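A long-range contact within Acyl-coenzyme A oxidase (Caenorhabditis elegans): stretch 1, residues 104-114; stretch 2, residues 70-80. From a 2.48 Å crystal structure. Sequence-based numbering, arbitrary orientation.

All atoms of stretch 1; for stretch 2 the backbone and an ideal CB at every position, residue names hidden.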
# COMPACT_ATOMS: atom_id res chain seq x y z
N GLU B 104 18.39 -5.12 -14.97
CA GLU B 104 19.59 -5.58 -14.26
C GLU B 104 20.43 -4.40 -13.79
O GLU B 104 20.85 -4.33 -12.63
CB GLU B 104 20.45 -6.46 -15.18
CG GLU B 104 19.98 -7.89 -15.39
CD GLU B 104 20.76 -8.91 -14.55
OE1 GLU B 104 21.80 -8.55 -13.95
OE2 GLU B 104 20.29 -10.06 -14.46
N VAL B 105 20.73 -3.47 -14.70
CA VAL B 105 21.69 -2.41 -14.42
C VAL B 105 21.02 -1.23 -13.74
O VAL B 105 21.44 -0.81 -12.66
CB VAL B 105 22.42 -2.01 -15.73
CG1 VAL B 105 23.30 -0.78 -15.57
CG2 VAL B 105 23.30 -3.16 -16.19
N LEU B 106 19.92 -0.71 -14.29
CA LEU B 106 19.35 0.53 -13.78
C LEU B 106 18.28 0.31 -12.72
O LEU B 106 18.10 1.18 -11.85
CB LEU B 106 18.81 1.37 -14.95
CG LEU B 106 19.85 1.85 -16.00
CD1 LEU B 106 19.23 2.52 -17.22
CD2 LEU B 106 20.93 2.78 -15.39
N GLY B 107 17.58 -0.83 -12.74
CA GLY B 107 16.61 -1.14 -11.71
C GLY B 107 15.25 -0.50 -11.96
O GLY B 107 14.90 -0.14 -13.08
N ILE B 108 14.47 -0.39 -10.89
CA ILE B 108 13.09 0.11 -10.99
C ILE B 108 12.90 1.53 -10.45
O ILE B 108 11.83 2.12 -10.69
CB ILE B 108 12.09 -0.85 -10.32
CG1 ILE B 108 12.36 -1.02 -8.81
CG2 ILE B 108 12.09 -2.19 -11.03
CD1 ILE B 108 11.27 -1.79 -8.08
N GLU B 109 13.89 2.10 -9.74
CA GLU B 109 13.68 3.40 -9.11
C GLU B 109 13.85 4.58 -10.07
O GLU B 109 13.61 5.72 -9.64
CB GLU B 109 14.61 3.56 -7.91
CG GLU B 109 14.45 2.44 -6.87
CD GLU B 109 15.15 2.72 -5.54
OE1 GLU B 109 15.28 3.92 -5.19
OE2 GLU B 109 15.55 1.76 -4.84
N GLY B 110 14.19 4.34 -11.33
CA GLY B 110 14.30 5.37 -12.35
C GLY B 110 15.73 5.58 -12.84
O GLY B 110 16.70 5.00 -12.33
N ASN B 111 15.84 6.41 -13.88
CA ASN B 111 17.13 6.89 -14.35
C ASN B 111 16.91 8.20 -15.10
O ASN B 111 15.76 8.55 -15.41
CB ASN B 111 17.85 5.84 -15.23
CG ASN B 111 17.19 5.65 -16.57
OD1 ASN B 111 17.51 6.34 -17.54
ND2 ASN B 111 16.25 4.70 -16.65
N PRO B 112 17.97 8.97 -15.35
CA PRO B 112 17.79 10.30 -15.99
C PRO B 112 17.22 10.28 -17.39
O PRO B 112 16.87 11.35 -17.92
CB PRO B 112 19.22 10.87 -16.01
CG PRO B 112 19.90 10.19 -14.84
CD PRO B 112 19.34 8.80 -14.83
N MET B 113 17.18 9.11 -18.03
CA MET B 113 16.67 9.01 -19.39
C MET B 113 15.50 8.05 -19.47
O MET B 113 15.20 7.52 -20.54
CB MET B 113 17.79 8.59 -20.34
CG MET B 113 18.80 9.69 -20.51
SD MET B 113 20.11 9.31 -21.68
CE MET B 113 19.21 9.05 -23.21
N ALA B 114 14.83 7.83 -18.34
CA ALA B 114 13.69 6.93 -18.28
C ALA B 114 12.58 7.32 -19.26
O ALA B 114 12.00 6.47 -19.92
CB ALA B 114 13.14 6.86 -16.86
N UNK B 70 22.62 10.59 -4.01
CA UNK B 70 23.56 9.53 -4.35
C UNK B 70 22.98 8.58 -5.40
O UNK B 70 23.69 8.14 -6.31
CB UNK B 70 23.95 8.75 -3.09
N UNK B 71 21.68 8.26 -5.30
CA UNK B 71 21.07 7.37 -6.28
C UNK B 71 21.13 7.97 -7.68
O UNK B 71 21.42 7.27 -8.66
CB UNK B 71 19.62 7.07 -5.90
N UNK B 72 20.86 9.28 -7.80
CA UNK B 72 20.85 9.92 -9.12
C UNK B 72 22.26 9.96 -9.73
O UNK B 72 22.44 9.66 -10.92
CB UNK B 72 20.28 11.34 -9.01
N UNK B 73 23.28 10.30 -8.93
CA UNK B 73 24.68 10.21 -9.39
C UNK B 73 25.03 8.80 -9.88
O UNK B 73 25.60 8.63 -10.96
CB UNK B 73 25.63 10.61 -8.26
N UNK B 74 24.72 7.79 -9.07
CA UNK B 74 25.01 6.41 -9.45
C UNK B 74 24.28 6.03 -10.74
O UNK B 74 24.84 5.39 -11.62
CB UNK B 74 24.62 5.46 -8.32
N UNK B 75 23.01 6.44 -10.86
CA UNK B 75 22.23 6.10 -12.04
C UNK B 75 22.83 6.73 -13.29
O UNK B 75 22.85 6.11 -14.36
CB UNK B 75 20.78 6.55 -11.87
N UNK B 76 23.31 7.98 -13.18
CA UNK B 76 23.97 8.64 -14.31
C UNK B 76 25.31 7.97 -14.63
O UNK B 76 25.65 7.79 -15.81
CB UNK B 76 24.18 10.12 -14.01
N UNK B 77 26.07 7.61 -13.60
CA UNK B 77 27.30 6.84 -13.79
C UNK B 77 27.06 5.60 -14.65
O UNK B 77 27.67 5.46 -15.73
CB UNK B 77 27.88 6.43 -12.44
N UNK B 78 26.17 4.70 -14.20
CA UNK B 78 25.89 3.47 -14.94
C UNK B 78 25.33 3.75 -16.32
O UNK B 78 25.62 3.02 -17.28
CB UNK B 78 24.91 2.59 -14.16
N UNK B 79 24.52 4.80 -16.45
CA UNK B 79 23.93 5.10 -17.74
C UNK B 79 25.00 5.41 -18.79
O UNK B 79 24.94 4.91 -19.92
CB UNK B 79 22.96 6.28 -17.61
N UNK B 80 26.02 6.21 -18.42
CA UNK B 80 27.07 6.52 -19.39
C UNK B 80 27.87 5.27 -19.76
O UNK B 80 28.23 5.08 -20.93
CB UNK B 80 28.01 7.60 -18.83

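Stretch 2 is helical throughout, so the positions that face stretch 1 recur every three or four residues: 71, 75, 78 and 79 point toward it, 72 and 76 lie sideways.

Position 70 has nothing of stretch 1 within reach of its ideal CB, so many helix-compatible residues would serve; it is E70, which makes no contact here.

Position 71 points toward stretch 1, yet the nearest atom to its ideal CB is the carboxylate oxygen OE1 of E109, 5.4 Å away. A short side chain would stop well before it, whereas a long basic one, lysine or arginine, could supply both reach and opposite charge. The residue is K71, whose NZ donates a hydrogen bond to E109 OE1 at 2.7 Å within a salt bridge.

Position 72 looks sideways and finds nothing within 5.5 Å of its ideal CB, so stretch 1 hardly restricts it; it is I72. Position 73 points away, so stretch 1 would accept almost any side chain, and is M73. Position 74 is also out of reach and equally unrestricted. It is E74, and its carboxylate pairs one turn onward with the side chain at 77.

Position 75 is closely surrounded. Its ideal CB lies 4.0 Å from P112 CD and 4.4 Å from both G110 O and N111 CA. Such close surroundings favour a small residue, alanine, glycine or serine, and the nearby carbonyl oxygen of G110 makes a small polar one attractive. S75 fits: its OG packs 3.1 Å from N111 CB and 3.4 Å from P112 CD, and donates to a water 2.7 Å away. That water in turn donates to L106 O at 2.7 Å and G110 O at 2.8 Å, so one hydroxyl serves two backbone acceptors through a single bridge.

Position 76, sideways, has P112 CG 4.4 Å from its ideal CB. A small apolar residue suffices to touch the proline ring, and A76 does so, with CB 4.4 Å from P112 CG.

Position 77 is out of reach, so stretch 1 sets no limit and many residues would serve; R77 turns to its own helix, its NH2 forming a salt bridge with E74 OE2 at 2.9 Å.

Position 78 begins in apolar company, its ideal CB 4.0 Å from V105 CG1 and 4.2 Å from L106 CD2, but the carbonyl oxygen of V105 offers an acceptor farther out. An aliphatic residue would suit the first part, a long one ending in a donor would suit both. K78 lays its CB against V105 and L106, and its NZ donates to V105 O at 2.9 Å.

Position 79 faces L106 CD2, P112 CD and N111 OD1 at 4.6, 5.2 and 5.5 Å from its ideal CB, leaving room for a branched or long apolar side chain such as leucine or methionine. L79 fills it: CD1 lies 3.9 Å from L106 CD1, while CD2 approaches P112 CD at 3.9 Å and M113 CG at 3.8 Å.

Position 80, again out of reach, could hold many residues; it is T80, whose OG1 donates to R77 O at 2.7 Å.

Stretch 2 70-80: EKIMESARKLT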
# COMPACT_ATOMS: atom_id res chain seq x y z
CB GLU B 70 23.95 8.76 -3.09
CG GLU B 70 24.76 9.55 -2.09
CD GLU B 70 24.83 8.86 -0.73
OE1 GLU B 70 24.14 7.82 -0.55
OE2 GLU B 70 25.55 9.35 0.18
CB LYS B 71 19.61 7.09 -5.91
CG LYS B 71 19.36 6.25 -4.67
CD LYS B 71 17.86 6.27 -4.38
CE LYS B 71 17.53 5.78 -2.98
NZ LYS B 71 16.76 4.52 -2.97
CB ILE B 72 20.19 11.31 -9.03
CG1 ILE B 72 18.70 11.13 -8.66
CG2 ILE B 72 20.34 12.08 -10.34
CD1 ILE B 72 17.91 12.42 -8.44
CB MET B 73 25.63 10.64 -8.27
CG MET B 73 25.88 12.14 -8.21
SD MET B 73 26.61 12.87 -9.70
CE MET B 73 28.35 12.44 -9.48
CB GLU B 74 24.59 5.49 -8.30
CG GLU B 74 24.65 3.99 -8.58
CD GLU B 74 26.07 3.47 -8.51
OE1 GLU B 74 26.99 4.26 -8.24
OE2 GLU B 74 26.30 2.27 -8.71
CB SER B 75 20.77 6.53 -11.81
OG SER B 75 19.89 6.14 -12.86
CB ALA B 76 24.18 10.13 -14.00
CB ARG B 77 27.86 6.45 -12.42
CG ARG B 77 29.26 5.87 -12.47
CD ARG B 77 29.69 5.34 -11.10
NE ARG B 77 28.94 4.17 -10.67
CZ ARG B 77 29.08 2.95 -11.19
NH1 ARG B 77 29.93 2.74 -12.19
NH2 ARG B 77 28.36 1.94 -10.74
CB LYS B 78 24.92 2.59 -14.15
CG LYS B 78 25.50 2.12 -12.85
CD LYS B 78 24.69 1.01 -12.24
CE LYS B 78 23.49 1.60 -11.53
NZ LYS B 78 22.90 0.63 -10.57
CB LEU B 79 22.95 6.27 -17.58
CG LEU B 79 21.94 6.58 -18.67
CD1 LEU B 79 21.14 5.35 -19.05
CD2 LEU B 79 21.01 7.66 -18.14
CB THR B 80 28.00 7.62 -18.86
OG1 THR B 80 28.59 7.19 -17.64
CG2 THR B 80 27.26 8.93 -18.64
O HOH W 1 19.09 3.64 -12.26
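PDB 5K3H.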